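Side-chain contacts in anaphase-promoting complex subunit cut9 (PDB 2XPI), which forms part of the anaphase-promoting complex, a ubiquitin ligase that controls mitotic progression, dimerising and binding hcn1 through its tetratricopeptide repeats: residues I327-L332 and P343-S348; Q98-A103 and C128-Y133; E235-L240 and D253-L258. All blocks are in the same frame, centred on the assembly; numbering follows the deposited sequence.

Interaction 1 (I327-L332 and P343-S348)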
# COMPACT_ATOMS: atom_id res chain seq x y z
N ILE A 327 17.66 14.07 -27.20
CA ILE A 327 18.12 13.54 -25.92
C ILE A 327 16.98 12.90 -25.18
O ILE A 327 17.09 11.80 -24.61
CB ILE A 327 18.67 14.66 -25.02
CG1 ILE A 327 20.13 14.96 -25.36
CG2 ILE A 327 18.61 14.28 -23.55
CD1 ILE A 327 20.63 16.17 -24.63
N THR A 328 15.86 13.61 -25.19
CA THR A 328 14.75 13.31 -24.33
C THR A 328 13.98 12.08 -24.84
O THR A 328 13.44 11.30 -24.07
CB THR A 328 13.87 14.57 -24.23
OG1 THR A 328 13.28 14.65 -22.93
CG2 THR A 328 12.81 14.58 -25.30
N THR A 329 13.97 11.91 -26.14
CA THR A 329 13.41 10.72 -26.76
C THR A 329 14.29 9.49 -26.48
O THR A 329 13.77 8.39 -26.26
CB THR A 329 13.29 10.92 -28.29
OG1 THR A 329 12.35 11.97 -28.57
CG2 THR A 329 12.85 9.63 -28.96
N LYS A 330 15.61 9.66 -26.47
CA LYS A 330 16.53 8.57 -26.15
C LYS A 330 16.35 8.09 -24.71
O LYS A 330 16.45 6.89 -24.44
CB LYS A 330 17.99 8.98 -26.37
N ILE A 331 16.12 9.03 -23.79
CA ILE A 331 15.86 8.69 -22.39
C ILE A 331 14.58 7.87 -22.29
O ILE A 331 14.49 6.93 -21.52
CB ILE A 331 15.74 9.95 -21.50
CG1 ILE A 331 17.04 10.76 -21.50
CG2 ILE A 331 15.37 9.59 -20.07
CD1 ILE A 331 17.06 11.87 -20.46
N LEU A 332 13.60 8.22 -23.11
CA LEU A 332 12.31 7.54 -23.09
C LEU A 332 12.32 6.14 -23.68
O LEU A 332 11.42 5.35 -23.42
CB LEU A 332 11.26 8.40 -23.78
CG LEU A 332 10.20 8.91 -22.81
CD1 LEU A 332 10.56 8.55 -21.35
CD2 LEU A 332 10.03 10.40 -23.00
N PRO A 343 8.12 16.92 -18.59
CA PRO A 343 7.92 18.36 -18.83
C PRO A 343 8.76 18.93 -19.99
O PRO A 343 8.23 19.67 -20.84
CB PRO A 343 8.34 18.98 -17.51
CG PRO A 343 7.95 17.92 -16.48
CD PRO A 343 8.24 16.60 -17.15
N LEU A 344 10.05 18.58 -20.03
CA LEU A 344 10.95 19.02 -21.09
C LEU A 344 10.51 18.45 -22.44
O LEU A 344 10.54 19.13 -23.48
CB LEU A 344 12.37 18.54 -20.79
CG LEU A 344 13.46 19.55 -20.43
CD1 LEU A 344 13.06 20.99 -20.82
CD2 LEU A 344 13.79 19.46 -18.96
N HIS A 345 10.14 17.18 -22.42
CA HIS A 345 9.73 16.49 -23.61
C HIS A 345 8.41 17.07 -24.16
O HIS A 345 8.30 17.43 -25.33
CB HIS A 345 9.58 15.02 -23.28
CG HIS A 345 9.38 14.16 -24.47
ND1 HIS A 345 8.24 13.42 -24.67
CD2 HIS A 345 10.15 13.95 -25.56
CE1 HIS A 345 8.33 12.77 -25.82
NE2 HIS A 345 9.48 13.08 -26.38
N LEU A 346 7.41 17.14 -23.28
CA LEU A 346 6.13 17.72 -23.62
C LEU A 346 6.27 19.14 -24.17
O LEU A 346 5.73 19.47 -25.25
CB LEU A 346 5.23 17.75 -22.39
CG LEU A 346 4.30 16.56 -22.16
CD1 LEU A 346 4.37 15.56 -23.27
CD2 LEU A 346 4.60 15.90 -20.83
N ALA A 347 6.97 19.99 -23.43
CA ALA A 347 7.07 21.40 -23.80
C ALA A 347 7.78 21.55 -25.15
O ALA A 347 7.41 22.41 -25.95
CB ALA A 347 7.77 22.18 -22.72
N SER A 348 8.77 20.71 -25.42
CA SER A 348 9.46 20.75 -26.71
C SER A 348 8.59 20.24 -27.85
O SER A 348 8.69 20.75 -28.97
CB SER A 348 10.76 19.96 -26.66
OG SER A 348 11.68 20.58 -25.78
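The helical segments I327-L332 and P343-S348 approach to 9.8 Å between axes, their directions 129° apart, with T328 and H345 closest in backbone register. The H345 imidazole carries the contact. Its CG lies anti to the backbone N (chi1 -171°), which sends the ring across to helix 321-334. L332 lays CD2 over one face as a CH-pi contact, 4.0 Å from the ring centroid. T328 borders the ring edge with its methyl, though that approach is modelled too close to be trusted; its OG1 lies 3.7 Å from H345 CB. T329 also comes to the edge, OG1 standing 3.8 Å from H345 NE2, but this hydroxyl is hydrogen-bonded to L325 O in its own helix. Cutting H345 back to an alanine is likely to open a gap between the helices and leave the L332 methyl without its aromatic face. The contact joins TPR 7 to TPR 8, and P343 and A347 pack on the backbone of another protein's chain, probably hcn1. No hydrogen bond spans the two segments, so between them the imidazole probably acts more through its shape than through its polarity.

Interaction 2 (Q98-A103 and C128-Y133)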
# COMPACT_ATOMS: atom_id res chain seq x y z
N GLN A 98 10.65 -10.17 1.03
CA GLN A 98 9.26 -9.74 1.11
C GLN A 98 8.35 -10.90 1.44
O GLN A 98 7.20 -10.96 1.01
CB GLN A 98 8.81 -9.07 -0.18
CG GLN A 98 9.72 -7.95 -0.60
CD GLN A 98 9.32 -7.34 -1.92
OE1 GLN A 98 8.50 -6.42 -1.97
NE2 GLN A 98 9.90 -7.84 -3.00
N GLN A 99 8.89 -11.83 2.21
CA GLN A 99 8.10 -12.88 2.81
C GLN A 99 7.85 -12.43 4.23
O GLN A 99 8.62 -12.73 5.15
CB GLN A 99 8.87 -14.18 2.73
CG GLN A 99 8.96 -14.67 1.29
CD GLN A 99 9.85 -15.89 1.11
OE1 GLN A 99 10.11 -16.65 2.05
NE2 GLN A 99 10.31 -16.09 -0.12
N TYR A 100 6.78 -11.66 4.41
CA TYR A 100 6.55 -10.91 5.64
C TYR A 100 5.89 -11.72 6.76
O TYR A 100 6.07 -11.41 7.95
CB TYR A 100 5.73 -9.64 5.35
CG TYR A 100 6.46 -8.69 4.45
CD1 TYR A 100 7.77 -8.33 4.73
CD2 TYR A 100 5.86 -8.15 3.31
CE1 TYR A 100 8.46 -7.45 3.92
CE2 TYR A 100 6.55 -7.26 2.48
CZ TYR A 100 7.85 -6.92 2.80
OH TYR A 100 8.58 -6.05 2.01
N LYS A 101 5.09 -12.72 6.39
CA LYS A 101 4.49 -13.57 7.41
C LYS A 101 5.62 -14.29 8.13
O LYS A 101 5.60 -14.44 9.36
CB LYS A 101 3.52 -14.56 6.78
CG LYS A 101 2.16 -13.97 6.45
CD LYS A 101 1.17 -14.28 7.56
CE LYS A 101 -0.20 -13.71 7.27
NZ LYS A 101 -0.16 -12.22 7.30
N CYS A 102 6.63 -14.68 7.36
CA CYS A 102 7.79 -15.39 7.87
C CYS A 102 8.70 -14.53 8.72
O CYS A 102 9.17 -14.96 9.77
CB CYS A 102 8.56 -16.01 6.72
SG CYS A 102 10.16 -16.68 7.19
N ALA A 103 8.99 -13.32 8.26
CA ALA A 103 9.86 -12.40 9.00
C ALA A 103 9.24 -11.94 10.33
O ALA A 103 9.93 -11.73 11.32
CB ALA A 103 10.22 -11.18 8.12
N CYS A 128 6.11 -2.32 9.35
CA CYS A 128 6.02 -1.15 8.48
C CYS A 128 5.89 -1.52 7.02
O CYS A 128 5.23 -0.82 6.25
CB CYS A 128 7.24 -0.26 8.63
SG CYS A 128 7.17 0.79 10.05
N CYS A 129 6.55 -2.62 6.64
CA CYS A 129 6.45 -3.11 5.27
C CYS A 129 5.06 -3.64 4.97
O CYS A 129 4.66 -3.75 3.83
CB CYS A 129 7.48 -4.20 5.01
SG CYS A 129 9.16 -3.57 5.10
N THR A 130 4.32 -3.95 6.02
CA THR A 130 3.00 -4.52 5.91
C THR A 130 1.98 -3.42 6.07
O THR A 130 0.77 -3.65 6.00
CB THR A 130 2.80 -5.55 7.04
OG1 THR A 130 3.57 -6.71 6.75
CG2 THR A 130 1.36 -5.96 7.18
N GLY A 131 2.47 -2.20 6.31
CA GLY A 131 1.60 -1.06 6.54
C GLY A 131 0.97 -0.98 7.92
O GLY A 131 0.16 -0.09 8.17
N ASP A 132 1.32 -1.90 8.82
CA ASP A 132 0.81 -1.89 10.19
C ASP A 132 1.62 -0.93 11.03
O ASP A 132 2.43 -1.33 11.87
CB ASP A 132 0.89 -3.29 10.82
CG ASP A 132 -0.26 -4.18 10.42
OD1 ASP A 132 -0.29 -4.63 9.25
OD2 ASP A 132 -1.15 -4.45 11.26
N TYR A 133 1.37 0.36 10.81
CA TYR A 133 2.14 1.43 11.43
C TYR A 133 1.77 1.60 12.88
O TYR A 133 2.63 1.80 13.72
CB TYR A 133 1.94 2.73 10.67
CG TYR A 133 2.46 2.69 9.25
CD1 TYR A 133 3.82 2.57 8.99
CD2 TYR A 133 1.58 2.79 8.17
CE1 TYR A 133 4.30 2.54 7.69
CE2 TYR A 133 2.04 2.76 6.87
CZ TYR A 133 3.40 2.64 6.63
OH TYR A 133 3.86 2.62 5.33
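Y100 lays one face of its phenol ring against C129, whose CB sits 3.9 Å from the ring centroid and 28° off the normal, a CH-pi contact. The overlap favours the hydroxyl end: C129 CB is 3.5 Å from Y100 CZ. The sulfur lies more obliquely, SG being 4.9 Å from the centroid, so it makes a sulfur-aromatic contact beside the methylene's closer one. At the other end of the tyrosine, T130 slides past in the opposite direction, bringing OG1 to 3.9 Å from Y100 CB; that hydroxyl has a weak hydrogen bond to V126 O. The opposite face of the ring is covered from its own segment by Q98 CA, 3.6 Å above the plane and toward the rim; CG anti to the carbonyl carbon (chi1 -63°) sets the phenol between backbone and cysteine.

Both sides are places where TPR helices turn. Q98, with positive phi, is the C-prime residue of the Schellman motif closing helix 83-96, and Q99 is the N-cap of helix 100-114. On the facing side, G131 closes helix 117-129 with a second Schellman motif, its positive phi well suited to glycine. The contact therefore ties the turn within TPR 1 to the end of the first helix of TPR 2. Residues near Y100 touch the second subunit: Q99 NE2 hydrogen-bonds its S201 OG and C102 N its E235 OE2.

Interaction 3 (E235-L240 and D253-L258)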
# COMPACT_ATOMS: atom_id res chain seq x y z
N GLU A 235 16.84 12.47 0.51
CA GLU A 235 15.39 12.64 0.62
C GLU A 235 15.12 14.08 1.02
O GLU A 235 14.10 14.65 0.62
CB GLU A 235 14.70 11.74 1.68
CG GLU A 235 14.56 10.27 1.37
CD GLU A 235 13.57 9.89 0.28
OE1 GLU A 235 12.39 10.30 0.28
OE2 GLU A 235 13.97 9.08 -0.57
N ALA A 236 16.00 14.65 1.85
CA ALA A 236 15.93 16.05 2.25
C ALA A 236 16.15 17.01 1.07
O ALA A 236 15.33 17.89 0.82
CB ALA A 236 16.93 16.33 3.34
N PHE A 237 17.27 16.84 0.38
CA PHE A 237 17.60 17.58 -0.83
C PHE A 237 16.45 17.54 -1.81
O PHE A 237 16.02 18.56 -2.35
CB PHE A 237 18.83 16.93 -1.49
CG PHE A 237 19.43 17.72 -2.59
CD1 PHE A 237 19.82 19.03 -2.39
CD2 PHE A 237 19.62 17.15 -3.84
CE1 PHE A 237 20.38 19.78 -3.43
CE2 PHE A 237 20.18 17.88 -4.88
CZ PHE A 237 20.56 19.20 -4.67
N ASP A 238 15.93 16.34 -2.04
CA ASP A 238 14.83 16.20 -2.96
C ASP A 238 13.59 16.97 -2.47
O ASP A 238 12.86 17.51 -3.27
CB ASP A 238 14.51 14.73 -3.20
CG ASP A 238 13.27 14.54 -4.04
OD1 ASP A 238 12.29 13.95 -3.53
OD2 ASP A 238 13.26 15.03 -5.19
N GLN A 239 13.36 17.01 -1.16
CA GLN A 239 12.27 17.82 -0.63
C GLN A 239 12.53 19.31 -0.84
O GLN A 239 11.70 20.02 -1.38
CB GLN A 239 11.99 17.53 0.84
CG GLN A 239 11.22 16.24 1.11
CD GLN A 239 9.98 16.08 0.25
OE1 GLN A 239 9.01 16.84 0.37
NE2 GLN A 239 9.99 15.07 -0.61
N LEU A 240 13.69 19.80 -0.40
CA LEU A 240 14.05 21.20 -0.61
C LEU A 240 13.84 21.60 -2.06
O LEU A 240 13.07 22.50 -2.34
CB LEU A 240 15.49 21.46 -0.21
CG LEU A 240 15.70 21.48 1.30
CD1 LEU A 240 17.17 21.28 1.63
CD2 LEU A 240 15.17 22.77 1.92
N ASP A 253 24.50 27.77 -2.65
CA ASP A 253 25.26 27.95 -1.42
C ASP A 253 25.13 26.73 -0.52
O ASP A 253 26.03 26.41 0.26
CB ASP A 253 24.83 29.22 -0.69
CG ASP A 253 25.25 29.23 0.78
OD1 ASP A 253 24.55 28.59 1.61
OD2 ASP A 253 26.28 29.88 1.12
N LEU A 254 24.00 26.04 -0.61
CA LEU A 254 23.80 24.87 0.20
C LEU A 254 24.77 23.79 -0.26
O LEU A 254 25.59 23.34 0.53
CB LEU A 254 22.36 24.37 0.16
CG LEU A 254 22.06 23.09 0.94
CD1 LEU A 254 22.36 23.19 2.43
CD2 LEU A 254 20.63 22.70 0.75
N VAL A 255 24.72 23.39 -1.53
CA VAL A 255 25.55 22.27 -1.96
C VAL A 255 27.03 22.58 -1.93
O VAL A 255 27.87 21.69 -1.73
CB VAL A 255 25.15 21.64 -3.32
CG1 VAL A 255 23.75 22.01 -3.71
CG2 VAL A 255 26.16 21.97 -4.40
N LEU A 256 27.37 23.86 -2.10
CA LEU A 256 28.76 24.27 -2.06
C LEU A 256 29.34 24.18 -0.66
O LEU A 256 30.53 23.95 -0.50
CB LEU A 256 28.94 25.67 -2.65
CG LEU A 256 29.58 25.72 -4.04
CD1 LEU A 256 29.41 24.40 -4.80
CD2 LEU A 256 29.03 26.89 -4.87
N LYS A 257 28.50 24.32 0.36
CA LYS A 257 28.98 24.38 1.74
C LYS A 257 28.81 23.04 2.48
O LYS A 257 29.30 22.87 3.60
CB LYS A 257 28.31 25.52 2.50
N LEU A 258 28.14 22.09 1.84
CA LEU A 258 27.98 20.74 2.38
C LEU A 258 29.34 20.03 2.68
O LEU A 258 30.37 20.33 2.06
CB LEU A 258 27.16 19.92 1.39
CG LEU A 258 25.75 19.43 1.76
CD1 LEU A 258 24.90 20.51 2.40
CD2 LEU A 258 25.06 18.82 0.52
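L240 and L254 meet through their methyl groups, L240 CD1 lying 3.8 Å from L254 CD2, with the two side chains crossing at about a right angle. Beside them F237 reaches V255: ring atom CE1 is 4.1 Å from V255 CG1, and the methyl comes in obliquely to the ring. All four residues are buried and the contact is wholly apolar, with no hydrogen bond passing between the segments.

The reach of these side chains matters, because the backbones stay well apart; even the closest CA atoms, those of F237 and V255, are 9.3 Å from each other. F237 spans its share with CG anti to the backbone N (chi1 -170°), and L254 is likewise extended (chi1 177°), which brings its branch out to L240. F237 and L240 stand nearly one turn apart on their helix, with the backbone bond from L240 N to A236 O holding that turn, while L254 and V255 are consecutive.

A second shell surrounds the ring and the aliphatic groups. F237 is stacked with Y275 and also touches L227 and L279; L279 touches V255 too, so it packs on both members of that pair. L240 is backed by Y223 and L245.

Both segments belong to TPR 5, whose helices 234-242 and 248-257 form the helical hairpin of the repeat motif. Helix 216-229 packs against F237 and L240, while helix 268-276 supplies Y275 to F237 and M276 to V255.

In the fold
The three contacts follow one another along the superhelix without touching. Interaction 3 is a buried contact within one repeat, made of aliphatic and aromatic carbons alone. Interactions 1 and 2 both join successive repeats, yet differ in setting: the first is partly buried and turns on an imidazole, whereas the second lies at the surface, where a tyrosine meets a cysteine near helix ends. Interactions 2 and 3, with centres about 32 Å apart in one chain, are also related through the dimer, since E235 of one subunit bonds C102 N of the other. Interaction 1 instead adjoins the chain of another protein.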